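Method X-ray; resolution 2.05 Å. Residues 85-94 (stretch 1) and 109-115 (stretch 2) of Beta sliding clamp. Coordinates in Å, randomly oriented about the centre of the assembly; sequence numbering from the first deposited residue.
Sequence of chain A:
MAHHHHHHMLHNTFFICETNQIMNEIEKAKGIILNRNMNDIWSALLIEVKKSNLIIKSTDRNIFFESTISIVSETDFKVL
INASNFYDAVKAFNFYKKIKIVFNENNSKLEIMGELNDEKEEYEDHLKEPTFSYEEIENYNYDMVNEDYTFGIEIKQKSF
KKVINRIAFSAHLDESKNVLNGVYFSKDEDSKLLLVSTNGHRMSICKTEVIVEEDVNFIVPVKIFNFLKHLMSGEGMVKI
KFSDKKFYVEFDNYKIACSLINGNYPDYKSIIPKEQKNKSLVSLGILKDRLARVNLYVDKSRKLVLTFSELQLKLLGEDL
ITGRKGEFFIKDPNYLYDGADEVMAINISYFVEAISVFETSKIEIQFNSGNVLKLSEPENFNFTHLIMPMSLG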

# COMPACT_ATOMS: atom_id res chain seq x y z
N ASN A 85 -18.74 4.79 8.52
CA ASN A 85 -19.27 6.12 8.19
C ASN A 85 -18.92 7.13 9.27
O ASN A 85 -18.54 8.27 8.97
N PHE A 86 -19.05 6.74 10.54
CA PHE A 86 -18.75 7.67 11.63
C PHE A 86 -17.29 8.08 11.60
O PHE A 86 -16.96 9.25 11.79
N TYR A 87 -16.40 7.11 11.38
CA TYR A 87 -14.99 7.42 11.24
C TYR A 87 -14.75 8.38 10.08
O TYR A 87 -13.97 9.33 10.19
N ASP A 88 -15.40 8.12 8.94
CA ASP A 88 -15.23 9.01 7.79
C ASP A 88 -15.68 10.43 8.13
O ASP A 88 -14.99 11.40 7.80
N ALA A 89 -16.81 10.56 8.83
CA ALA A 89 -17.31 11.87 9.21
C ALA A 89 -16.27 12.64 10.02
O ALA A 89 -15.98 13.81 9.74
N VAL A 90 -15.70 11.99 11.03
CA VAL A 90 -14.75 12.67 11.89
C VAL A 90 -13.45 12.98 11.13
O VAL A 90 -12.82 14.02 11.36
N LYS A 91 -13.02 12.08 10.24
CA LYS A 91 -11.88 12.42 9.38
C LYS A 91 -12.23 13.60 8.48
O LYS A 91 -11.40 14.49 8.24
N ALA A 92 -13.46 13.61 7.97
CA ALA A 92 -13.87 14.71 7.09
C ALA A 92 -13.73 16.04 7.80
O ALA A 92 -13.35 17.04 7.17
N PHE A 93 -13.96 16.07 9.11
CA PHE A 93 -13.90 17.29 9.90
C PHE A 93 -12.61 17.41 10.73
O PHE A 93 -12.58 18.17 11.70
N ASN A 94 -11.54 16.71 10.34
CA ASN A 94 -10.31 16.81 11.14
C ASN A 94 -9.70 18.21 11.16
O ASN A 94 -8.83 18.46 11.99
N LYS A 109 -30.51 10.46 12.54
CA LYS A 109 -29.35 11.09 11.94
C LYS A 109 -28.51 11.76 13.02
O LYS A 109 -29.03 12.27 14.02
N LEU A 110 -27.21 11.70 12.82
CA LEU A 110 -26.25 12.51 13.55
C LEU A 110 -25.94 13.71 12.67
O LEU A 110 -25.67 13.55 11.48
N GLU A 111 -26.06 14.91 13.23
CA GLU A 111 -25.74 16.13 12.51
C GLU A 111 -24.46 16.65 13.15
O GLU A 111 -24.42 16.84 14.37
N ILE A 112 -23.44 16.86 12.34
CA ILE A 112 -22.12 17.20 12.83
C ILE A 112 -21.71 18.54 12.24
O ILE A 112 -21.89 18.78 11.04
N MET A 113 -21.18 19.40 13.09
CA MET A 113 -20.72 20.71 12.68
C MET A 113 -19.47 21.00 13.49
O MET A 113 -19.24 20.39 14.54
N GLY A 114 -18.64 21.90 12.98
CA GLY A 114 -17.50 22.32 13.76
C GLY A 114 -17.97 23.10 14.96
O GLY A 114 -18.90 23.91 14.86
N GLU A 115 -17.40 22.80 16.13
CA GLU A 115 -17.70 23.58 17.33
C GLU A 115 -16.70 24.72 17.33
O GLU A 115 -15.62 24.64 17.91

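Helix 85-92 lies over strand 109-114 of the sliding clamp, running nearly parallel to it. The angle between their directions is 18°, and the axes come within 9.9 Å. The contact is modest, burying 255 Å² in total. No hydrogen bond crosses it; the contact is made by apolar side chains packing on each other and, at Phe93, on the strand backbone.

Ile112 is the centre of the strand side. It covers the most area, 74 Å², and its CA-to-CB bond points toward the helix. With chi1 m and chi2 t, the side chain is extended and CD1 reaches the helix surface. Ile112 CD1 lies 3.9 Å from Ala89 CB. The same atom, Ile112 CD1, is 4.2 Å from Phe86 CE1, at the edge of that ring and near its plane. The other branch turns to Phe93, with Ile112 CG2 3.9 Å from Phe93 CD2. Ile112 therefore touches three residues, Phe86, Ala89 and Phe93, that span about two turns.

Phe93 is nearly as large a contributor, at 70 Å². It is the first residue to leave helical phi/psi. Its backbone N still bonds to Ala89 O, with Phe93 N 3.1 Å from Ala89 O, which ties it to the preceding turn. Its CA-to-CB bond points toward the strand, with chi1 at -90° (m) and chi2 at 10°. This brings CE2 of the ring up to the strand backbone. Phe93 CE2 is 3.5 Å from Ile112 O and 3.6 Å from Met113 CA, the latter at the ring edge. Phe93 CE2 is also 3.9 Å from Gly114 N. These are packing contacts with main-chain atoms. Gly114 has no side chain, and Gly114 CA is 7.3 Å from Phe93 CA. The CA-to-CB bond of Met113 points away, and its closest atom to Phe93 is CA.

Phe86 closes the other end of the contact, covering 38 Å². Its CA-to-CB bond points sideways, but with chi1 t the ring end comes nearer the strand. Phe86 CE1 lies 3.9 Å from Leu110 CD2. The CA-to-CB bond of Leu110 points toward the helix, with chi1 at -118°, between wells, and chi2 p. Ala89 sits between the two phenylalanines along the helix. Its CA-to-CB bond also points toward the strand, and its small methyl packs against Ile112 CD1.

The alternation of the strand explains the rest. Leu110 and Ile112 face the helix, while the side chains of Lys109 and Glu111 are out of reach. On the helix, Asn85, Tyr87, Asp88 and Lys91 are likewise out of reach. Lys109 NZ and Glu111 OE1 are hydrogen-bonded elsewhere in the structure.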

# COMPACT_ATOMS: atom_id res chain seq x y z
CB ASN A 85 -20.78 6.06 7.99
CG ASN A 85 -21.16 5.32 6.73
OD1 ASN A 85 -20.31 5.00 5.90
ND2 ASN A 85 -22.46 5.05 6.57
CB PHE A 86 -19.10 7.02 12.97
CG PHE A 86 -19.13 7.98 14.12
CD1 PHE A 86 -19.52 9.29 13.93
CD2 PHE A 86 -18.75 7.57 15.38
CE1 PHE A 86 -19.55 10.18 14.99
CE2 PHE A 86 -18.78 8.45 16.44
CZ PHE A 86 -19.18 9.76 16.24
CB TYR A 87 -14.20 6.13 11.03
CG TYR A 87 -12.70 6.32 10.98
CD1 TYR A 87 -12.03 6.88 12.06
CD2 TYR A 87 -11.95 5.93 9.87
CE1 TYR A 87 -10.66 7.05 12.05
CE2 TYR A 87 -10.56 6.10 9.84
CZ TYR A 87 -9.93 6.66 10.94
OH TYR A 87 -8.57 6.85 10.96
CB ASP A 88 -16.01 8.46 6.60
CG ASP A 88 -15.31 7.29 5.95
OD1 ASP A 88 -14.14 7.03 6.30
OD2 ASP A 88 -15.93 6.61 5.11
CB ALA A 89 -18.61 11.72 10.01
CB VAL A 90 -14.54 11.80 13.15
CG1 VAL A 90 -13.35 12.27 13.94
CG2 VAL A 90 -15.84 11.79 13.99
CB LYS A 91 -11.49 11.22 8.51
CG LYS A 91 -10.45 10.30 9.16
CD LYS A 91 -9.95 9.18 8.24
CE LYS A 91 -8.91 9.66 7.20
NZ LYS A 91 -9.38 10.61 6.15
CB ALA A 92 -15.31 14.48 6.62
CB PHE A 93 -15.15 17.38 10.79
CG PHE A 93 -16.31 18.11 10.13
CD1 PHE A 93 -16.28 18.43 8.77
CD2 PHE A 93 -17.44 18.48 10.86
CE1 PHE A 93 -17.34 19.11 8.16
CE2 PHE A 93 -18.51 19.16 10.26
CZ PHE A 93 -18.46 19.48 8.90
CB ASN A 94 -9.29 15.78 10.64
CG ASN A 94 -8.87 16.01 9.22
OD1 ASN A 94 -8.52 17.11 8.84
ND2 ASN A 94 -8.97 14.97 8.41
CB LYS A 109 -29.73 12.13 10.88
CG LYS A 109 -29.65 11.60 9.46
CD LYS A 109 -30.70 12.23 8.58
CE LYS A 109 -30.71 11.60 7.18
NZ LYS A 109 -31.13 10.17 7.20
CB LEU A 110 -24.99 11.69 13.83
CG LEU A 110 -24.62 11.43 15.28
CD1 LEU A 110 -25.74 10.73 15.97
CD2 LEU A 110 -23.37 10.56 15.29
CB GLU A 111 -26.86 17.16 12.61
CG GLU A 111 -28.25 16.54 12.48
CD GLU A 111 -28.97 16.95 11.21
OE1 GLU A 111 -28.38 17.70 10.41
OE2 GLU A 111 -30.12 16.52 11.02
CB ILE A 112 -21.10 16.10 12.49
CG1 ILE A 112 -21.66 14.74 12.90
CG2 ILE A 112 -19.77 16.39 13.13
CD1 ILE A 112 -20.66 13.57 12.79
CB MET A 113 -21.81 21.78 12.91
CG MET A 113 -22.25 21.89 14.37
SD MET A 113 -24.04 22.03 14.59
CE MET A 113 -24.57 20.49 13.85
CB GLU A 115 -17.64 22.75 18.61
CG GLU A 115 -17.96 23.55 19.87
CD GLU A 115 -19.29 24.32 19.80
OE1 GLU A 115 -20.26 23.83 19.17
OE2 GLU A 115 -19.37 25.42 20.39